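Local coordinates for protein trichothecene 3-O-acetyltransferase TRI101 (Fusarium sporotrichioides, PDB 2ZBA) that transfers an acetyl group from acetyl-CoA to the 3-hydroxyl of trichothecene mycotoxin skeletons during their biosynthesis in the fungus, at residues 236-241 with 440-445. Sequence-based numbering, arbitrary orientation.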
loop_
_atom_site.group_PDB
_atom_site.type_symbol
_atom_site.label_atom_id
_atom_site.label_comp_id
_atom_site.label_asym_id
_atom_site.label_seq_id
_atom_site.Cartn_x
_atom_site.Cartn_y
_atom_site.Cartn_z
ATOM N N LYS A 236 11.935 -20.423 2.748
ATOM C CA LYS A 236 11.135 -20.572 1.522
ATOM C C LYS A 236 9.689 -20.078 1.718
ATOM O O LYS A 236 9.000 -20.526 2.637
ATOM C CB LYS A 236 11.164 -22.022 1.018
ATOM C CG LYS A 236 10.563 -22.200 -0.365
ATOM C CD LYS A 236 10.899 -23.580 -0.959
ATOM C CE LYS A 236 10.135 -23.828 -2.263
ATOM N N ALA A 237 9.250 -19.165 0.849
ATOM C CA ALA A 237 7.953 -18.479 0.988
ATOM C C ALA A 237 7.286 -18.160 -0.349
ATOM O O ALA A 237 7.921 -18.240 -1.396
ATOM C CB ALA A 237 8.125 -17.198 1.792
ATOM N N THR A 238 6.003 -17.790 -0.310
ATOM C CA THR A 238 5.278 -17.371 -1.517
ATOM C C THR A 238 4.294 -16.234 -1.242
ATOM O O THR A 238 4.153 -15.778 -0.105
ATOM C CB THR A 238 4.474 -18.523 -2.185
ATOM O OG1 THR A 238 3.359 -18.896 -1.370
ATOM C CG2 THR A 238 5.332 -19.731 -2.431
ATOM N N TRP A 239 3.640 -15.785 -2.309
ATOM C CA TRP A 239 2.552 -14.825 -2.250
ATOM C C TRP A 239 1.255 -15.528 -2.708
ATOM O O TRP A 239 1.284 -16.386 -3.595
ATOM C CB TRP A 239 2.846 -13.660 -3.189
ATOM C CG TRP A 239 3.755 -12.593 -2.640
ATOM C CD1 TRP A 239 5.073 -12.419 -2.921
ATOM C CD2 TRP A 239 3.395 -11.541 -1.724
ATOM N NE1 TRP A 239 5.566 -11.310 -2.240
ATOM C CE2 TRP A 239 4.556 -10.771 -1.489
ATOM C CE3 TRP A 239 2.205 -11.186 -1.068
ATOM C CZ2 TRP A 239 4.561 -9.673 -0.624
ATOM C CZ3 TRP A 239 2.213 -10.078 -0.217
ATOM C CH2 TRP A 239 3.380 -9.341 -0.006
ATOM N N ALA A 240 0.125 -15.143 -2.118
ATOM C CA ALA A 240 -1.195 -15.588 -2.595
ATOM C C ALA A 240 -2.283 -14.562 -2.289
ATOM O O ALA A 240 -2.254 -13.945 -1.230
ATOM C CB ALA A 240 -1.550 -16.924 -1.977
ATOM N N PHE A 241 -3.216 -14.371 -3.228
ATOM C CA PHE A 241 -4.495 -13.718 -2.953
ATOM C C PHE A 241 -5.488 -14.656 -2.239
ATOM O O PHE A 241 -5.570 -15.852 -2.549
ATOM C CB PHE A 241 -5.177 -13.211 -4.237
ATOM C CG PHE A 241 -4.541 -12.019 -4.865
ATOM C CD1 PHE A 241 -3.912 -11.036 -4.105
ATOM C CD2 PHE A 241 -4.618 -11.851 -6.254
ATOM C CE1 PHE A 241 -3.336 -9.922 -4.709
ATOM C CE2 PHE A 241 -4.044 -10.756 -6.870
ATOM C CZ PHE A 241 -3.399 -9.775 -6.091
ATOM N N GLU A 440 5.252 -23.693 4.908
ATOM C CA GLU A 440 4.529 -24.517 5.884
ATOM C C GLU A 440 3.378 -23.771 6.541
ATOM O O GLU A 440 2.349 -24.378 6.836
ATOM C CB GLU A 440 5.463 -25.169 6.921
ATOM C CG GLU A 440 6.099 -24.228 7.940
ATOM C CD GLU A 440 7.277 -24.873 8.672
ATOM O OE1 GLU A 440 7.061 -25.841 9.448
ATOM O OE2 GLU A 440 8.417 -24.393 8.488
ATOM N N ASP A 441 3.547 -22.462 6.746
ATOM C CA ASP A 441 2.460 -21.610 7.239
ATOM C C ASP A 441 1.376 -21.488 6.179
ATOM O O ASP A 441 0.196 -21.646 6.478
ATOM C CB ASP A 441 2.957 -20.204 7.594
ATOM C CG ASP A 441 3.744 -20.153 8.897
ATOM O OD1 ASP A 441 3.982 -21.218 9.504
ATOM O OD2 ASP A 441 4.138 -19.021 9.298
HETATM N N MSE A 442 1.782 -21.195 4.941
HETATM C CA MSE A 442 0.836 -21.117 3.824
HETATM C C MSE A 442 -0.014 -22.385 3.678
HETATM O O MSE A 442 -1.224 -22.296 3.530
HETATM C CB MSE A 442 1.554 -20.799 2.506
HETATM C CG MSE A 442 0.607 -20.424 1.356
HETATM SE SE MSE A 442 -0.245 -18.676 1.513
HETATM C CE MSE A 442 1.272 -17.526 0.902
ATOM N N GLU A 443 0.621 -23.556 3.724
ATOM C CA GLU A 443 -0.089 -24.820 3.492
ATOM C C GLU A 443 -0.988 -25.217 4.663
ATOM O O GLU A 443 -2.057 -25.794 4.459
ATOM C CB GLU A 443 0.863 -25.957 3.076
ATOM C CG GLU A 443 2.035 -26.287 4.000
ATOM C CD GLU A 443 2.913 -27.424 3.440
ATOM O OE1 GLU A 443 2.362 -28.521 3.165
ATOM O OE2 GLU A 443 4.144 -27.225 3.264
ATOM N N ARG A 444 -0.560 -24.885 5.883
ATOM C CA ARG A 444 -1.390 -25.102 7.057
ATOM C C ARG A 444 -2.588 -24.147 7.101
ATOM O O ARG A 444 -3.669 -24.532 7.554
ATOM C CB ARG A 444 -0.555 -25.063 8.347
ATOM C CG ARG A 444 0.383 -26.270 8.459
ATOM C CD ARG A 444 0.917 -26.517 9.869
ATOM N NE ARG A 444 2.268 -25.995 10.065
ATOM C CZ ARG A 444 3.351 -26.734 10.310
ATOM N NH1 ARG A 444 3.273 -28.059 10.400
ATOM N NH2 ARG A 444 4.525 -26.136 10.489
ATOM N N LEU A 445 -2.409 -22.927 6.601
ATOM C CA LEU A 445 -3.487 -21.932 6.565
ATOM C C LEU A 445 -4.558 -22.348 5.564
ATOM O O LEU A 445 -5.755 -22.383 5.886
ATOM C CB LEU A 445 -2.951 -20.538 6.207
ATOM C CG LEU A 445 -3.908 -19.384 6.492
ATOM C CD1 LEU A 445 -4.200 -19.280 7.985
ATOM C CD2 LEU A 445 -3.390 -18.059 5.936
#
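Thr238 and Ala240 meet the selenomethionine Met442 where a short helix packs against one face of the mixed β-sheet in a BAHD-family acyltransferase. Helix 439-446 directly follows strand 431-438, the antiparallel neighbour of strand 237-244, and the helix packs against the sheet that this strand belongs to. The axes of strand segment 237-241 and helix segment 440-445 approach to 8.7 Å, with their N-to-C directions 43° apart.

Along the strand, Thr238 is the first residue to touch. A chi1 of 70° tucks the hydroxyl over the backbone, and OG1 of Thr238 lies 3.4 Å from the methyl CE of Met442. This is a van der Waals approach of a polar atom to a methyl group, and no hydrogen bond joins the two segments. The carbonyl O of Thr238 is engaged by the hydroxyl of Ser436 on the adjoining strand, yet it also lies 3.5 Å from Met442 CE.

Trp239 sends its indole to the other face of the sheet. There the ring meets Phe413, NE1 bonds to the carbonyl O of Glu414, and the side chain lies about 7 Å from the bound T-2 toxin, consistent with the helix and the toxin lying on opposite faces of the strand. Trp239 offers Met442 just its backbone, with C at 4.1 Å from CE.

Ala240 points its methyl back toward the helix. Met442 leaves the helix with CG anti to its backbone N (chi1 -168°) and then bends at both chi2 and chi3, which lays the end of the chain against the strand. The methyl of Ala240 consequently meets two atoms of this bent end, CB lying 4.1 Å from both SE and CE of Met442.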